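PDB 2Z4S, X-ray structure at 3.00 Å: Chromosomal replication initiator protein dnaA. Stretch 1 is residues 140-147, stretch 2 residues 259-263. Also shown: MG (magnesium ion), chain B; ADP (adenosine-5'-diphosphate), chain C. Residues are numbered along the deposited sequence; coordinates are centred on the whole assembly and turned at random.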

ATOM      1  N   GLY A 140       3.256  -6.387   4.454  1.00 51.30           N
ATOM      2  CA  GLY A 140       3.078  -7.162   3.249  1.00 53.21           C
ATOM      3  C   GLY A 140       1.713  -7.809   3.111  1.00 54.04           C
ATOM      4  O   GLY A 140       1.620  -9.031   3.084  1.00 56.13           O
ATOM      5  N   LEU A 141       0.654  -7.010   3.023  1.00 40.04           N
ATOM      6  CA  LEU A 141      -0.668  -7.570   2.871  1.00 38.73           C
ATOM      7  C   LEU A 141      -1.487  -6.818   1.852  1.00 39.62           C
ATOM      8  O   LEU A 141      -2.691  -7.037   1.744  1.00 40.99           O
ATOM      9  N   GLY A 142      -0.859  -5.911   1.120  1.00 44.05           N
ATOM     10  CA  GLY A 142      -1.602  -5.195   0.102  1.00 45.64           C
ATOM     11  C   GLY A 142      -1.890  -3.717   0.279  1.00 46.41           C
ATOM     12  O   GLY A 142      -2.392  -3.077  -0.652  1.00 46.83           O
ATOM     13  N   LYS A 143      -1.567  -3.163   1.447  1.00 43.62           N
ATOM     14  CA  LYS A 143      -1.819  -1.746   1.720  1.00 42.38           C
ATOM     15  C   LYS A 143      -1.250  -0.793   0.666  1.00 42.61           C
ATOM     16  O   LYS A 143      -1.981  -0.010   0.065  1.00 40.66           O
ATOM     17  N   THR A 144       0.052  -0.849   0.436  1.00 53.61           N
ATOM     18  CA  THR A 144       0.633   0.055  -0.547  1.00 55.31           C
ATOM     19  C   THR A 144       0.048  -0.213  -1.919  1.00 56.84           C
ATOM     20  O   THR A 144      -0.347   0.703  -2.639  1.00 56.40           O
ATOM     21  N   HIS A 145      -0.005  -1.492  -2.263  1.00 53.76           N
ATOM     22  CA  HIS A 145      -0.500  -1.911  -3.550  1.00 54.43           C
ATOM     23  C   HIS A 145      -1.929  -1.463  -3.802  1.00 53.69           C
ATOM     24  O   HIS A 145      -2.251  -0.976  -4.886  1.00 54.22           O
ATOM     25  N   LEU A 146      -2.783  -1.618  -2.802  1.00 40.18           N
ATOM     26  CA  LEU A 146      -4.178  -1.228  -2.937  1.00 39.19           C
ATOM     27  C   LEU A 146      -4.261   0.290  -3.070  1.00 38.93           C
ATOM     28  O   LEU A 146      -4.934   0.825  -3.946  1.00 37.95           O
ATOM     29  N   LEU A 147      -3.543   0.980  -2.199  1.00 49.10           N
ATOM     30  CA  LEU A 147      -3.532   2.432  -2.183  1.00 48.73           C
ATOM     31  C   LEU A 147      -3.112   3.039  -3.520  1.00 49.34           C
ATOM     32  O   LEU A 147      -3.737   3.980  -4.005  1.00 49.22           O
ATOM     33  N   LYS A 259     -10.077  -3.654   6.466  1.00 74.24           N
ATOM     34  CA  LYS A 259      -8.963  -4.389   7.076  1.00 72.91           C
ATOM     35  C   LYS A 259      -8.437  -5.537   6.189  1.00 73.32           C
ATOM     36  O   LYS A 259      -9.213  -6.351   5.684  1.00 74.68           O
ATOM     37  N   LEU A 260      -7.124  -5.603   6.001  1.00 47.88           N
ATOM     38  CA  LEU A 260      -6.525  -6.669   5.214  1.00 45.93           C
ATOM     39  C   LEU A 260      -6.039  -7.751   6.175  1.00 46.53           C
ATOM     40  O   LEU A 260      -5.575  -7.443   7.264  1.00 47.28           O
ATOM     41  N   GLU A 261      -6.179  -9.018   5.797  1.00 54.85           N
ATOM     42  CA  GLU A 261      -5.684 -10.119   6.628  1.00 54.84           C
ATOM     43  C   GLU A 261      -4.886 -11.047   5.706  1.00 54.21           C
ATOM     44  O   GLU A 261      -5.141 -11.102   4.503  1.00 54.26           O
ATOM     45  N   PRO A 262      -3.900 -11.776   6.251  1.00 50.21           N
ATOM     46  CA  PRO A 262      -3.099 -12.670   5.408  1.00 50.70           C
ATOM     47  C   PRO A 262      -3.954 -13.660   4.620  1.00 51.34           C
ATOM     48  O   PRO A 262      -5.002 -14.106   5.093  1.00 50.57           O
ATOM     49  N   PRO A 263      -3.522 -14.003   3.393  1.00 51.34           N
ATOM     50  CA  PRO A 263      -4.292 -14.946   2.579  1.00 51.76           C
ATOM     51  C   PRO A 263      -4.027 -16.393   2.951  1.00 52.22           C
ATOM     52  O   PRO A 263      -3.036 -16.694   3.620  1.00 51.15           O
TER

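The centre of this contact is a leucine pair. Leu260 and Leu141 both send their CA-to-CB bonds toward the opposing stretch, and both adopt the common mt rotamer, with chi1 near -73° and chi2 near 165° for Leu260, and -60° and -168° for Leu141. Their side chains meet near the root, Leu141 CB lying 4.2 Å from Leu260 CB, and the branches go on to other neighbours. These two residues account for most of the 273 Å² buried between the stretches.

Leu260 uses its branches to grip the start of the helix. Its CD1 sits 3.2 Å from Leu141 O, a close approach of a methyl to a carbonyl, then 3.6 Å from Gly142 C and 3.4 Å from Lys143 N, so this methyl lies directly against the backbone of the turn. Gly142, at the N-cap position, makes that approach possible: an ideal CB there would point toward the other stretch and come within 3.5 Å of Leu260 CD1, a tight fit. The backbone angles call for glycine in any case, since a CB would also be jammed against the carbonyl of Leu141. Packing and backbone conformation thus agree on the same residue.

One turn into the helix, Leu146 also points toward the second stretch and places CD2 3.8 Å from Leu260 CD2. Its chi angles, -131° and 26°, fall between the usual wells, and at 3.0 Å resolution the placement of CD2, and so the contact distance, carries the same uncertainty. The helix that carries it is anchored by Leu146 N donating to Gly142 O at 2.6 Å.

Farther out, Leu141 CD1 turns to the chain beyond Leu260, lying 3.9 Å from Pro262 N and 4.3 Å from Pro262 CD. The proline, its CB sideways and its ring C-gamma endo, offers an apolar flank at an exposed margin. The CA-to-CB bond of Glu261 points away from the first stretch. Its OE1 forms a salt bridge with Lys259 NZ at 3.2 Å, whose hydrogen bond is weak. This polar pair stays within its own stretch, and no hydrogen bond crosses the contact.

The other polar edge belongs to the nucleotide. Lys143, sideways to the second stretch, serves both environments: its CG packs 3.8 Å from Leu260 CD1, while the chain, m, t, m, m from chi1 to chi4, carries NZ to a hydrogen bond with ADP O2B at 3.2 Å, although the position of that oxygen is less certain. Thr144, with chi1 m, is out of reach of the second stretch and binds the magnesium through OG1 at 2.4 Å; ADP O3B holds the same ion at 2.5 Å. Its backbone adds a weak hydrogen bond, Thr144 N to ADP O1B at 3.3 Å. His145, chi1 t, meets ADP C2' at its ring edge, with ND1 3.2 Å away. The rule to read here is that apolar packing and nucleotide binding share one short segment: the leucines pack against the second stretch, Lys143 takes part in both, and Thr144 binds the metal.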

ATOM      1  CB  LEU A 141      -1.412  -7.576   4.191  1.00 43.12           C
ATOM      2  CG  LEU A 141      -0.825  -8.347   5.358  1.00 44.94           C
ATOM      3  CD1 LEU A 141      -1.909  -8.438   6.422  1.00 46.31           C
ATOM      4  CD2 LEU A 141      -0.391  -9.738   4.939  1.00 45.97           C
ATOM      5  CB  LYS A 143      -1.272  -1.364   3.094  1.00 38.59           C
ATOM      6  CG  LYS A 143      -1.744  -2.252   4.211  1.00 38.11           C
ATOM      7  CD  LYS A 143      -1.456  -1.633   5.554  1.00 36.02           C
ATOM      8  CE  LYS A 143       0.008  -1.614   5.847  1.00 33.14           C
ATOM      9  NZ  LYS A 143       0.416  -2.975   6.219  1.00 34.48           N
ATOM     10  CB  THR A 144       2.150  -0.117  -0.664  1.00 43.51           C
ATOM     11  OG1 THR A 144       2.765   0.094   0.616  1.00 44.39           O
ATOM     12  CG2 THR A 144       2.693   0.865  -1.682  1.00 39.01           C
ATOM     13  CB  HIS A 145      -0.369  -3.426  -3.650  1.00 59.73           C
ATOM     14  CG  HIS A 145      -0.752  -3.981  -4.981  1.00 62.77           C
ATOM     15  ND1 HIS A 145      -0.318  -5.212  -5.419  1.00 64.49           N
ATOM     16  CD2 HIS A 145      -1.553  -3.491  -5.958  1.00 63.88           C
ATOM     17  CE1 HIS A 145      -0.837  -5.457  -6.610  1.00 65.77           C
ATOM     18  NE2 HIS A 145      -1.590  -4.429  -6.959  1.00 64.70           N
ATOM     19  CB  LEU A 146      -4.956  -1.705  -1.707  1.00 44.28           C
ATOM     20  CG  LEU A 146      -6.282  -2.467  -1.858  1.00 44.09           C
ATOM     21  CD1 LEU A 146      -6.346  -3.192  -3.186  1.00 41.98           C
ATOM     22  CD2 LEU A 146      -6.425  -3.450  -0.680  1.00 42.76           C
ATOM     23  CB  LEU A 147      -2.619   2.912  -1.051  1.00 42.42           C
ATOM     24  CG  LEU A 147      -2.385   4.410  -0.863  1.00 42.04           C
ATOM     25  CD1 LEU A 147      -3.699   5.143  -0.702  1.00 41.40           C
ATOM     26  CD2 LEU A 147      -1.506   4.608   0.336  1.00 40.80           C
ATOM     27  CB  LYS A 259      -9.399  -4.976   8.415  1.00 45.18           C
ATOM     28  CG  LYS A 259      -8.374  -5.899   9.014  1.00 43.52           C
ATOM     29  CD  LYS A 259      -8.935  -6.672  10.178  1.00 44.47           C
ATOM     30  CE  LYS A 259      -7.865  -7.541  10.801  1.00 44.41           C
ATOM     31  NZ  LYS A 259      -8.414  -8.481  11.809  1.00 46.72           N
ATOM     32  CB  LEU A 260      -5.341  -6.134   4.411  1.00 43.07           C
ATOM     33  CG  LEU A 260      -5.643  -5.238   3.206  1.00 44.40           C
ATOM     34  CD1 LEU A 260      -4.402  -4.508   2.769  1.00 44.33           C
ATOM     35  CD2 LEU A 260      -6.142  -6.072   2.059  1.00 46.19           C
ATOM     36  CB  GLU A 261      -6.832 -10.856   7.326  1.00 54.29           C
ATOM     37  CG  GLU A 261      -7.602  -9.976   8.327  1.00 56.95           C
ATOM     38  CD  GLU A 261      -8.552 -10.759   9.259  1.00 59.06           C
ATOM     39  OE1 GLU A 261      -8.093 -11.307  10.291  1.00 58.02           O
ATOM     40  OE2 GLU A 261      -9.769 -10.821   8.964  1.00 59.23           O
ATOM     41  CB  PRO A 262      -2.171 -13.341   6.414  1.00 39.78           C
ATOM     42  CG  PRO A 262      -3.026 -13.450   7.609  1.00 38.74           C
ATOM     43  CD  PRO A 262      -3.696 -12.094   7.671  1.00 39.62           C
ATOM     44  CB  PRO A 263      -3.841 -14.608   1.157  1.00 52.25           C
ATOM     45  CG  PRO A 263      -2.411 -14.241   1.345  1.00 50.77           C
ATOM     46  CD  PRO A 263      -2.435 -13.393   2.602  1.00 51.31           C
TER
HETATM   47 MG    MG B 500       3.049   0.080   3.024  1.00 56.53          MG
HETATM   48  PB  ADP C 501       2.237  -3.641   2.629  1.00 57.25           P
HETATM   49  O1B ADP C 501       0.809  -3.375   2.421  1.00 54.06           O
HETATM   50  O2B ADP C 501       2.455  -4.150   4.117  1.00 58.45           O
HETATM   51  O3B ADP C 501       3.101  -2.305   2.361  1.00 56.78           O
HETATM   52  PA  ADP C 501       2.578  -4.430   0.113  1.00 62.09           P
HETATM   53  O1A ADP C 501       1.176  -4.129  -0.233  1.00 59.42           O
HETATM   54  O2A ADP C 501       3.469  -3.148  -0.244  1.00 64.19           O
HETATM   55  O3A ADP C 501       2.749  -4.809   1.678  1.00 60.64           O
HETATM   56  O5' ADP C 501       3.135  -5.699  -0.676  1.00 65.18           O
HETATM   57  C5' ADP C 501       2.970  -5.377  -2.021  1.00 70.95           C
HETATM   58  C4' ADP C 501       3.488  -6.468  -2.917  1.00 71.86           C
HETATM   59  O4' ADP C 501       2.836  -7.715  -2.636  1.00 69.85           O
HETATM   60  C3' ADP C 501       3.199  -6.008  -4.334  1.00 73.91           C
HETATM   61  O3' ADP C 501       4.398  -5.872  -5.101  1.00 76.98           O
HETATM   62  C2' ADP C 501       2.234  -7.030  -4.909  1.00 75.05           C
HETATM   63  O2' ADP C 501       2.766  -7.608  -6.120  1.00 80.21           O
HETATM   64  C1' ADP C 501       2.044  -8.082  -3.787  1.00 73.47           C
HETATM   65  N9  ADP C 501       0.634  -8.255  -3.403  1.00 71.98           N
HETATM   66  C8  ADP C 501       0.038  -7.860  -2.240  1.00 72.90           C
HETATM   67  N7  ADP C 501      -1.217  -8.195  -2.237  1.00 71.56           N
HETATM   68  C5  ADP C 501      -1.502  -8.823  -3.392  1.00 71.75           C
HETATM   69  C6  ADP C 501      -2.663  -9.410  -3.955  1.00 72.52           C
HETATM   70  N6  ADP C 501      -3.853  -9.415  -3.256  1.00 73.33           N
HETATM   71  N1  ADP C 501      -2.581  -9.967  -5.181  1.00 72.37           N
HETATM   72  C2  ADP C 501      -1.438  -9.973  -5.868  1.00 72.73           C
HETATM   73  N3  ADP C 501      -0.327  -9.437  -5.370  1.00 71.04           N
HETATM   74  C4  ADP C 501      -0.317  -8.860  -4.158  1.00 71.31           C